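Local coordinates for protein glutathione S-transferase (Vibrio parahaemolyticus, PDB 7MIQ) that probably conjugates the thiol of glutathione to electrophilic compounds, as a Gtt2-class glutathione transferase built from a thioredoxin-like domain and an all-helical domain, at residues N87-E90 and R91-E95; G131-S134 and K135-L139; I180-F183 and E184-N188; E194-S197 and A198-A201. All coordinates share one frame; numbering follows the deposited sequence.

Contact 1 (N87-E90 and R91-E95)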
loop_
_atom_site.group_PDB
_atom_site.type_symbol
_atom_site.label_atom_id
_atom_site.label_comp_id
_atom_site.label_asym_id
_atom_site.label_seq_id
_atom_site.Cartn_x
_atom_site.Cartn_y
_atom_site.Cartn_z
ATOM N N ASN A 87 -4.261 -17.302 8.854
ATOM C CA ASN A 87 -4.732 -17.028 10.206
ATOM C C ASN A 87 -4.415 -15.574 10.533
ATOM O O ASN A 87 -3.877 -14.839 9.702
ATOM C CB ASN A 87 -4.104 -17.998 11.212
ATOM C CG ASN A 87 -2.584 -17.988 11.165
ATOM O OD1 ASN A 87 -1.956 -16.931 11.171
ATOM N ND2 ASN A 87 -1.985 -19.172 11.110
ATOM N N GLN A 88 -4.735 -15.166 11.765
ATOM C CA GLN A 88 -4.611 -13.758 12.140
ATOM C C GLN A 88 -3.180 -13.262 11.982
ATOM O O GLN A 88 -2.940 -12.197 11.398
ATOM C CB GLN A 88 -5.085 -13.547 13.578
ATOM C CG GLN A 88 -4.867 -12.128 14.096
ATOM C CD GLN A 88 -5.037 -12.024 15.598
ATOM O OE1 GLN A 88 -4.995 -13.029 16.305
ATOM N NE2 GLN A 88 -5.226 -10.805 16.096
ATOM N N LEU A 89 -2.212 -14.021 12.500
ATOM C CA LEU A 89 -0.821 -13.584 12.417
ATOM C C LEU A 89 -0.340 -13.532 10.970
ATOM O O LEU A 89 0.294 -12.554 10.557
ATOM C CB LEU A 89 0.074 -14.501 13.253
ATOM C CG LEU A 89 1.570 -14.176 13.212
ATOM C CD1 LEU A 89 1.827 -12.719 13.584
ATOM C CD2 LEU A 89 2.358 -15.115 14.124
ATOM N N GLU A 90 -0.631 -14.573 10.182
ATOM C CA GLU A 90 -0.216 -14.571 8.780
ATOM C C GLU A 90 -0.832 -13.405 8.014
ATOM O O GLU A 90 -0.171 -12.791 7.168
ATOM C CB GLU A 90 -0.591 -15.893 8.109
ATOM C CG GLU A 90 0.246 -17.086 8.545
ATOM C CD GLU A 90 -0.014 -18.320 7.694
ATOM O OE1 GLU A 90 -0.637 -18.191 6.615
ATOM O OE2 GLU A 90 0.404 -19.422 8.103
ATOM N N ARG A 91 -2.102 -13.092 8.281
ATOM C CA ARG A 91 -2.740 -11.990 7.564
ATOM C C ARG A 91 -2.052 -10.666 7.872
ATOM O O ARG A 91 -1.912 -9.809 6.992
ATOM C CB ARG A 91 -4.233 -11.932 7.903
ATOM C CG ARG A 91 -5.053 -12.987 7.151
ATOM C CD ARG A 91 -6.556 -12.819 7.341
ATOM N NE ARG A 91 -6.995 -13.232 8.669
ATOM C CZ ARG A 91 -7.337 -14.471 8.996
ATOM N NH1 ARG A 91 -7.299 -15.455 8.113
ATOM N NH2 ARG A 91 -7.726 -14.730 10.240
ATOM N N ALA A 92 -1.595 -10.491 9.113
ATOM C CA ALA A 92 -0.876 -9.273 9.471
ATOM C C ALA A 92 0.524 -9.260 8.873
ATOM O O ALA A 92 1.003 -8.212 8.426
ATOM C CB ALA A 92 -0.815 -9.129 10.990
ATOM N N GLN A 93 1.198 -10.415 8.855
ATOM C CA GLN A 93 2.533 -10.479 8.268
ATOM C C GLN A 93 2.478 -10.290 6.756
ATOM O O GLN A 93 3.377 -9.678 6.167
ATOM C CB GLN A 93 3.198 -11.808 8.631
ATOM C CG GLN A 93 3.547 -11.925 10.107
ATOM C CD GLN A 93 3.973 -13.328 10.502
ATOM O OE1 GLN A 93 3.515 -14.316 9.925
ATOM N NE2 GLN A 93 4.852 -13.421 11.493
ATOM N N VAL A 94 1.428 -10.804 6.111
ATOM C CA VAL A 94 1.238 -10.547 4.685
ATOM C C VAL A 94 1.091 -9.052 4.436
ATOM O O VAL A 94 1.758 -8.481 3.564
ATOM C CB VAL A 94 0.028 -11.334 4.150
ATOM C CG1 VAL A 94 -0.442 -10.757 2.813
ATOM C CG2 VAL A 94 0.384 -12.805 3.988
ATOM N N GLU A 95 0.222 -8.393 5.212
ATOM C CA GLU A 95 0.039 -6.950 5.072
ATOM C C GLU A 95 1.350 -6.209 5.293
ATOM O O GLU A 95 1.707 -5.315 4.514
ATOM C CB GLU A 95 -1.025 -6.455 6.055
ATOM C CG GLU A 95 -1.454 -5.006 5.833
ATOM C CD GLU A 95 -2.348 -4.846 4.621
ATOM O OE1 GLU A 95 -3.311 -5.631 4.488
ATOM O OE2 GLU A 95 -2.084 -3.946 3.800
#
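Asn87 meets Arg91 at the N terminus of helix 88-114, where Arg91 N donates to Asn87 O at 2.9 Å. Asn87 is the N-cap: its OD1 accepts from Glu90 N at 2.9 Å in a nearly straight bond (174°). The Arg91 chain, bent at chi3 (-74°), folds back along the first turn and lays one guanidinium face on the Asn87 carbonyl carbon, which sits 3.4 Å above the plane and over its centre; from there NH2 reaches Glu75 of the second subunit in a salt bridge. Gln88 follows, its O taking Ala92 N, while its NE2 bonds to Tyr72 O of the second subunit. Leu89 O accepts from Gln93 N, and the Leu89 side chain also meets that of Gln93, the two running obliquely past each other with Leu89 CG 3.7 Å from Gln93 CD. Leu89 CD1 lies as near to the amide nitrogen NE2. Glu90 O receives Val94 N at 2.8 Å, and the carboxylate of Glu90 turns back to Ala86 N through OE1. The capped turn thus gives a first-turn N-H, which has no i-4 carbonyl within the helix, a side-chain acceptor, and it presents amide and cationic groups to the dimer interface.

Contact 2 (G131-S134 and K135-L139)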
loop_
_atom_site.group_PDB
_atom_site.type_symbol
_atom_site.label_atom_id
_atom_site.label_comp_id
_atom_site.label_asym_id
_atom_site.label_seq_id
_atom_site.Cartn_x
_atom_site.Cartn_y
_atom_site.Cartn_z
ATOM N N GLY A 131 15.436 9.103 -10.913
ATOM C CA GLY A 131 15.556 7.710 -11.307
ATOM C C GLY A 131 16.781 7.045 -10.712
ATOM O O GLY A 131 16.725 5.891 -10.279
ATOM N N GLU A 132 17.903 7.767 -10.675
ATOM C CA GLU A 132 19.110 7.234 -10.052
ATOM C C GLU A 132 18.932 7.085 -8.547
ATOM O O GLU A 132 19.408 6.111 -7.952
ATOM C CB GLU A 132 20.304 8.138 -10.364
ATOM C CG GLU A 132 21.631 7.621 -9.831
ATOM C CD GLU A 132 22.088 6.350 -10.526
ATOM O OE1 GLU A 132 21.650 6.104 -11.671
ATOM O OE2 GLU A 132 22.882 5.596 -9.926
ATOM N N GLU A 133 18.257 8.046 -7.913
ATOM C CA GLU A 133 17.951 7.912 -6.494
ATOM C C GLU A 133 17.016 6.736 -6.246
ATOM O O GLU A 133 17.199 5.975 -5.287
ATOM C CB GLU A 133 17.344 9.214 -5.965
ATOM C CG GLU A 133 16.824 9.140 -4.539
ATOM C CD GLU A 133 17.915 8.849 -3.525
ATOM O OE1 GLU A 133 19.097 9.125 -3.820
ATOM O OE2 GLU A 133 17.586 8.342 -2.431
ATOM N N SER A 134 16.016 6.560 -7.115
ATOM C CA SER A 134 15.096 5.439 -6.971
ATOM C C SER A 134 15.816 4.108 -7.149
ATOM O O SER A 134 15.526 3.137 -6.439
ATOM C CB SER A 134 13.951 5.573 -7.973
ATOM O OG SER A 134 13.223 6.771 -7.753
ATOM N N LYS A 135 16.768 4.044 -8.085
ATOM C CA LYS A 135 17.522 2.807 -8.276
ATOM C C LYS A 135 18.367 2.482 -7.052
ATOM O O LYS A 135 18.471 1.316 -6.656
ATOM C CB LYS A 135 18.397 2.907 -9.525
ATOM C CG LYS A 135 19.195 1.640 -9.811
ATOM C CD LYS A 135 19.830 1.671 -11.190
ATOM C CE LYS A 135 20.543 0.365 -11.493
ATOM N NZ LYS A 135 21.044 0.321 -12.896
ATOM N N SER A 136 18.969 3.503 -6.432
ATOM C CA SER A 136 19.747 3.277 -5.219
ATOM C C SER A 136 18.882 2.728 -4.093
ATOM O O SER A 136 19.361 1.942 -3.268
ATOM C CB SER A 136 20.426 4.576 -4.779
ATOM O OG SER A 136 21.252 5.088 -5.811
ATOM N N ARG A 137 17.609 3.122 -4.042
ATOM C CA ARG A 137 16.718 2.575 -3.025
ATOM C C ARG A 137 16.429 1.100 -3.282
ATOM O O ARG A 137 16.328 0.310 -2.336
ATOM C CB ARG A 137 15.426 3.392 -2.966
ATOM C CG ARG A 137 15.629 4.781 -2.363
ATOM C CD ARG A 137 14.325 5.557 -2.225
ATOM N NE ARG A 137 13.269 4.761 -1.609
ATOM C CZ ARG A 137 12.094 4.514 -2.172
ATOM N NH1 ARG A 137 11.769 5.027 -3.348
ATOM N NH2 ARG A 137 11.219 3.741 -1.534
ATOM N N VAL A 138 16.305 0.710 -4.553
ATOM C CA VAL A 138 16.166 -0.708 -4.887
ATOM C C VAL A 138 17.378 -1.487 -4.389
ATOM O O VAL A 138 17.246 -2.536 -3.747
ATOM C CB VAL A 138 15.968 -0.890 -6.402
ATOM C CG1 VAL A 138 16.011 -2.370 -6.766
ATOM C CG2 VAL A 138 14.658 -0.268 -6.850
ATOM N N LEU A 139 18.580 -0.975 -4.668
ATOM C CA LEU A 139 19.796 -1.671 -4.261
ATOM C C LEU A 139 19.912 -1.773 -2.746
ATOM O O LEU A 139 20.440 -2.767 -2.233
ATOM C CB LEU A 139 21.025 -0.964 -4.840
ATOM C CG LEU A 139 21.139 -0.925 -6.367
ATOM C CD1 LEU A 139 22.268 0.001 -6.802
ATOM C CD2 LEU A 139 21.361 -2.321 -6.917
#
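Helix 127-151 belongs to the all-helical C-terminal domain of the transferase, and residues 131-139 make two of its turns beside helix 88-114. Ser136 grips Glu132 O twice. The carbonyl oxygen takes the usual i to i+4 bond from Ser136 N at 3.1 Å and a second from Ser136 OG at 3.0 Å, the two donors arriving from opposite faces of the carbonyl plane. With OG anti to its own carbonyl carbon and beside the backbone N (chi1 -57°), the hydroxyl is turned back down the helix toward that oxygen. One residue further on, Glu133 and Arg137 pass each other at a slant: Glu133 OE2 comes to 4.1 Å from Arg137 CG, touching the aliphatic part of the chain, while OE2 and Arg137 NE stay 5.7 Å apart. Arg137 NH2 makes a weak hydrogen bond to Phe103 O. Ser134 O accepts from Val138 N at 3.2 Å and weakly from Arg137 N, and Ser134 OG bonds to Trp130 O. Lys135 extends fully to give NZ to Leu178 O. Both serine hydroxyls are therefore spent on main-chain oxygens of their own helix, and the Glu133-Arg137 attraction, at this separation, is probably a diffuse electrostatic one without a direct ion pair.

Contact 3 (I180-F183 and E184-N188)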
loop_
_atom_site.group_PDB
_atom_site.type_symbol
_atom_site.label_atom_id
_atom_site.label_comp_id
_atom_site.label_asym_id
_atom_site.label_seq_id
_atom_site.Cartn_x
_atom_site.Cartn_y
_atom_site.Cartn_z
ATOM N N ILE A 180 20.116 -5.002 -12.923
ATOM C CA ILE A 180 20.768 -5.304 -11.654
ATOM C C ILE A 180 21.006 -6.804 -11.577
ATOM O O ILE A 180 20.076 -7.599 -11.756
ATOM C CB ILE A 180 19.918 -4.820 -10.469
ATOM C CG1 ILE A 180 19.629 -3.323 -10.595
ATOM C CG2 ILE A 180 20.618 -5.136 -9.159
ATOM C CD1 ILE A 180 18.662 -2.798 -9.560
ATOM N N GLU A 181 22.252 -7.198 -11.309
ATOM C CA GLU A 181 22.606 -8.616 -11.213
ATOM C C GLU A 181 22.237 -9.140 -9.823
ATOM O O GLU A 181 23.083 -9.443 -8.979
ATOM C CB GLU A 181 24.082 -8.821 -11.525
ATOM C CG GLU A 181 24.452 -8.463 -12.955
ATOM C CD GLU A 181 25.847 -8.916 -13.332
ATOM O OE1 GLU A 181 26.560 -9.455 -12.458
ATOM O OE2 GLU A 181 26.228 -8.735 -14.506
ATOM N N VAL A 182 20.925 -9.261 -9.605
ATOM C CA VAL A 182 20.408 -9.627 -8.287
ATOM C C VAL A 182 20.877 -11.021 -7.896
ATOM O O VAL A 182 21.334 -11.251 -6.770
ATOM C CB VAL A 182 18.872 -9.533 -8.267
ATOM C CG1 VAL A 182 18.324 -10.039 -6.940
ATOM C CG2 VAL A 182 18.418 -8.105 -8.528
ATOM N N PHE A 183 20.781 -11.970 -8.829
ATOM C CA PHE A 183 20.966 -13.373 -8.482
ATOM C C PHE A 183 22.427 -13.714 -8.224
ATOM O O PHE A 183 22.715 -14.635 -7.453
ATOM C CB PHE A 183 20.386 -14.250 -9.587
ATOM C CG PHE A 183 18.924 -14.003 -9.833
ATOM C CD1 PHE A 183 18.079 -13.677 -8.779
ATOM C CD2 PHE A 183 18.398 -14.071 -11.111
ATOM C CE1 PHE A 183 16.736 -13.438 -8.996
ATOM C CE2 PHE A 183 17.048 -13.834 -11.334
ATOM C CZ PHE A 183 16.220 -13.515 -10.274
ATOM N N GLU A 184 23.358 -12.992 -8.853
ATOM C CA GLU A 184 24.771 -13.187 -8.541
ATOM C C GLU A 184 25.073 -12.794 -7.103
ATOM O O GLU A 184 25.832 -13.480 -6.407
ATOM C CB GLU A 184 25.646 -12.377 -9.499
ATOM C CG GLU A 184 25.552 -12.794 -10.953
ATOM C CD GLU A 184 26.081 -14.189 -11.197
ATOM O OE1 GLU A 184 27.297 -14.404 -11.012
ATOM O OE2 GLU A 184 25.277 -15.073 -11.563
ATOM N N LYS A 185 24.484 -11.694 -6.639
ATOM C CA LYS A 185 24.822 -11.104 -5.325
ATOM C C LYS A 185 23.933 -11.611 -4.190
ATOM O O LYS A 185 24.389 -11.533 -3.050
ATOM C CB LYS A 185 24.688 -9.588 -5.416
ATOM C CG LYS A 185 25.208 -8.950 -6.697
ATOM C CD LYS A 185 24.676 -7.549 -6.908
ATOM C CE LYS A 185 25.699 -6.607 -7.504
ATOM N NZ LYS A 185 26.569 -6.014 -6.461
ATOM N N TYR A 186 22.742 -12.134 -4.461
ATOM C CA TYR A 186 21.790 -12.463 -3.403
ATOM C C TYR A 186 21.267 -13.878 -3.613
ATOM O O TYR A 186 20.218 -14.086 -4.240
ATOM C CB TYR A 186 20.676 -11.419 -3.354
ATOM C CG TYR A 186 21.225 -10.034 -3.084
ATOM C CD1 TYR A 186 21.731 -9.703 -1.830
ATOM C CD2 TYR A 186 21.268 -9.069 -4.085
ATOM C CE1 TYR A 186 22.247 -8.446 -1.575
ATOM C CE2 TYR A 186 21.784 -7.805 -3.837
ATOM C CZ TYR A 186 22.271 -7.502 -2.581
ATOM O OH TYR A 186 22.786 -6.250 -2.326
ATOM N N PRO A 187 21.977 -14.881 -3.084
ATOM C CA PRO A 187 21.611 -16.277 -3.372
ATOM C C PRO A 187 20.265 -16.682 -2.809
ATOM O O PRO A 187 19.621 -17.580 -3.366
ATOM C CB PRO A 187 22.747 -17.085 -2.721
ATOM C CG PRO A 187 23.852 -16.104 -2.486
ATOM C CD PRO A 187 23.198 -14.779 -2.268
ATOM N N ASN A 188 19.825 -16.061 -1.715
ATOM C CA ASN A 188 18.540 -16.424 -1.131
ATOM C C ASN A 188 17.385 -15.875 -1.960
ATOM O O ASN A 188 16.363 -16.548 -2.128
ATOM C CB ASN A 188 18.475 -15.932 0.313
ATOM C CG ASN A 188 19.557 -16.559 1.181
ATOM O OD1 ASN A 188 20.476 -15.881 1.644
ATOM N ND2 ASN A 188 19.459 -17.863 1.388
#
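Val182 and Tyr186 form the close-packed half of this short helical turn. Tyr186 N lies almost on the extension of the Val182 C=O bond, 2.8 Å from Val182 O, although the N-H itself is bent away (132°). The same oxygen takes a weaker bond from Lys185 N at 3.2 Å, and it also lies 3.5 Å from Tyr186 CD2, approaching the ring obliquely. Beyond it, Val182 CG1 touches Tyr186 CD2 at 4.2 Å, an apolar contact on the inner side. The tyrosine ring, carried beside its own backbone N (chi1 -60°), rests on Leu142 and Pro143 of helix 127-151, while Val182 packs against Ala174 and Val175 of helix 162-177.

The other side mostly faces solvent and is loose between side chains. Glu181 OE1 approaches only a methylene there, Glu184 CG at 3.8 Å; the two carboxylates stand almost at right angles, 88° between their planes, and their like charges remain apart. The Lys185 methylenes still lie close on the backbone, with CG 3.2 Å from Glu181 O, before bends at chi3 and chi4 carry the amino group away. Phe183 leaves on a different side, meets the ring of Phe193 and also touches Ala190.

Glu181 is both the centre of an inverse gamma turn and the N-cap of helix 182-185. Tyr186, the first residue to leave helical angles, is in turn the N-cap of helix 187-196. The whole is a one-turn helix linking two longer helices, with a proline at the first position of the second.

Contact 4 (E194-S197 and A198-A201)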
loop_
_atom_site.group_PDB
_atom_site.type_symbol
_atom_site.label_atom_id
_atom_site.label_comp_id
_atom_site.label_asym_id
_atom_site.label_seq_id
_atom_site.Cartn_x
_atom_site.Cartn_y
_atom_site.Cartn_z
ATOM N N GLU A 194 14.031 -18.868 -8.128
ATOM C CA GLU A 194 14.018 -20.129 -8.865
ATOM C C GLU A 194 12.797 -20.960 -8.485
ATOM O O GLU A 194 12.160 -21.577 -9.345
ATOM C CB GLU A 194 15.309 -20.904 -8.592
ATOM C CG GLU A 194 15.366 -22.298 -9.214
ATOM C CD GLU A 194 16.006 -22.310 -10.594
ATOM O OE1 GLU A 194 16.459 -21.239 -11.058
ATOM O OE2 GLU A 194 16.056 -23.393 -11.218
ATOM N N GLN A 195 12.446 -20.952 -7.199
ATOM C CA GLN A 195 11.309 -21.717 -6.702
ATOM C C GLN A 195 9.991 -21.142 -7.213
ATOM O O GLN A 195 9.159 -21.864 -7.772
ATOM C CB GLN A 195 11.358 -21.714 -5.173
ATOM C CG GLN A 195 10.472 -22.696 -4.460
ATOM C CD GLN A 195 10.828 -22.782 -2.984
ATOM O OE1 GLN A 195 11.950 -22.459 -2.584
ATOM N NE2 GLN A 195 9.873 -23.208 -2.169
ATOM N N VAL A 196 9.794 -19.835 -7.038
ATOM C CA VAL A 196 8.529 -19.210 -7.413
ATOM C C VAL A 196 8.348 -19.213 -8.927
ATOM O O VAL A 196 7.257 -19.507 -9.433
ATOM C CB VAL A 196 8.457 -17.787 -6.828
ATOM C CG1 VAL A 196 7.259 -17.040 -7.377
ATOM C CG2 VAL A 196 8.394 -17.845 -5.307
ATOM N N SER A 197 9.408 -18.901 -9.679
ATOM C CA SER A 197 9.290 -18.840 -11.132
ATOM C C SER A 197 9.013 -20.199 -11.763
ATOM O O SER A 197 8.689 -20.252 -12.954
ATOM C CB SER A 197 10.557 -18.240 -11.749
ATOM O OG SER A 197 11.636 -19.156 -11.678
ATOM N N ALA A 198 9.133 -21.287 -11.003
ATOM C CA ALA A 198 8.808 -22.621 -11.487
ATOM C C ALA A 198 7.338 -22.989 -11.305
ATOM O O ALA A 198 6.906 -24.019 -11.837
ATOM C CB ALA A 198 9.677 -23.666 -10.779
ATOM N N ARG A 199 6.565 -22.188 -10.573
ATOM C CA ARG A 199 5.164 -22.507 -10.336
ATOM C C ARG A 199 4.363 -22.397 -11.630
ATOM O O ARG A 199 4.643 -21.559 -12.488
ATOM C CB ARG A 199 4.571 -21.573 -9.276
ATOM C CG ARG A 199 5.235 -21.666 -7.909
ATOM C CD ARG A 199 4.671 -20.621 -6.937
ATOM N NE ARG A 199 3.284 -20.894 -6.574
ATOM C CZ ARG A 199 2.912 -21.617 -5.527
ATOM N NH1 ARG A 199 3.802 -22.148 -4.703
ATOM N NH2 ARG A 199 1.615 -21.810 -5.297
ATOM N N ASP A 200 3.348 -23.258 -11.756
ATOM C CA ASP A 200 2.551 -23.300 -12.982
ATOM C C ASP A 200 1.924 -21.946 -13.298
ATOM O O ASP A 200 1.849 -21.547 -14.466
ATOM C CB ASP A 200 1.465 -24.372 -12.868
ATOM C CG ASP A 200 2.032 -25.782 -12.854
ATOM O OD1 ASP A 200 3.149 -25.985 -13.379
ATOM O OD2 ASP A 200 1.358 -26.689 -12.323
ATOM N N ALA A 201 1.464 -21.223 -12.274
ATOM C CA ALA A 201 0.776 -19.958 -12.512
ATOM C C ALA A 201 1.702 -18.881 -13.059
ATOM O O ALA A 201 1.220 -17.899 -13.632
ATOM C CB ALA A 201 0.119 -19.463 -11.224
#
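Arg199 N closes a type I beta turn on Val196 O, at 3.0 Å and with a fairly straight N-H (165°), as the chain leaves helix 187-196. The turn runs from Val196 to Arg199, and just before its closure Ala198 N reaches Gln195 O at 3.3 Å. In both bonds the donor stands well above the carbonyl plane, by 64° at Gln195 and 54° at Val196, unlike the more end-on approach within a regular helix. Arg199 then adopts an extended backbone, which takes the chain away from the helix into the 3-10 turn beginning at Asp200.

Among the side chains, the Ala198 methyl lies close to two carbonyl oxygens of the preceding turn, with CB 3.5 Å from both Glu194 O and Gln195 O. Ser197 turns its hydroxyl back to Phe193 O, and the amide of Gln195 is held by Glu153 and Arg191. Val196 is buried against Tyr154, Phe160 and Phe202. Arg199 doubles back along the turn, its chain bent at chi3, to form a salt bridge with Glu21 of helix 10-22 and a cation-pi contact with Phe160. The turn thereby joins the end of a C-terminal-domain helix to the thioredoxin-like domain. On its way the arginine chain brushes the turn's own acceptor, Arg199 CG lying 3.3 Å from Val196 O, and its CD reaches 4.4 Å from Val196 CG1.

In the fold
From the N terminus, the thioredoxin-like domain comes first, and contact 1 then opens helix 88-114 at the subunit interface. Contact 2 follows on helix 127-151, the next helix in the chain, its centre about 29 Å from that of contact 1. Each contact is a local turn, so all four stand in series and none nests in or crosses another. Contacts 2 and 3 nevertheless touch in space: Leu139 CD2 packs on Ile180 CG2 at 3.7 Å, bringing the linker after helix 162-177 against helix 127-151. Contact 3 leads into helix 187-196 and contact 4 ends it, their nearest atoms about 6 Å apart, before the chain returns to helix 10-22.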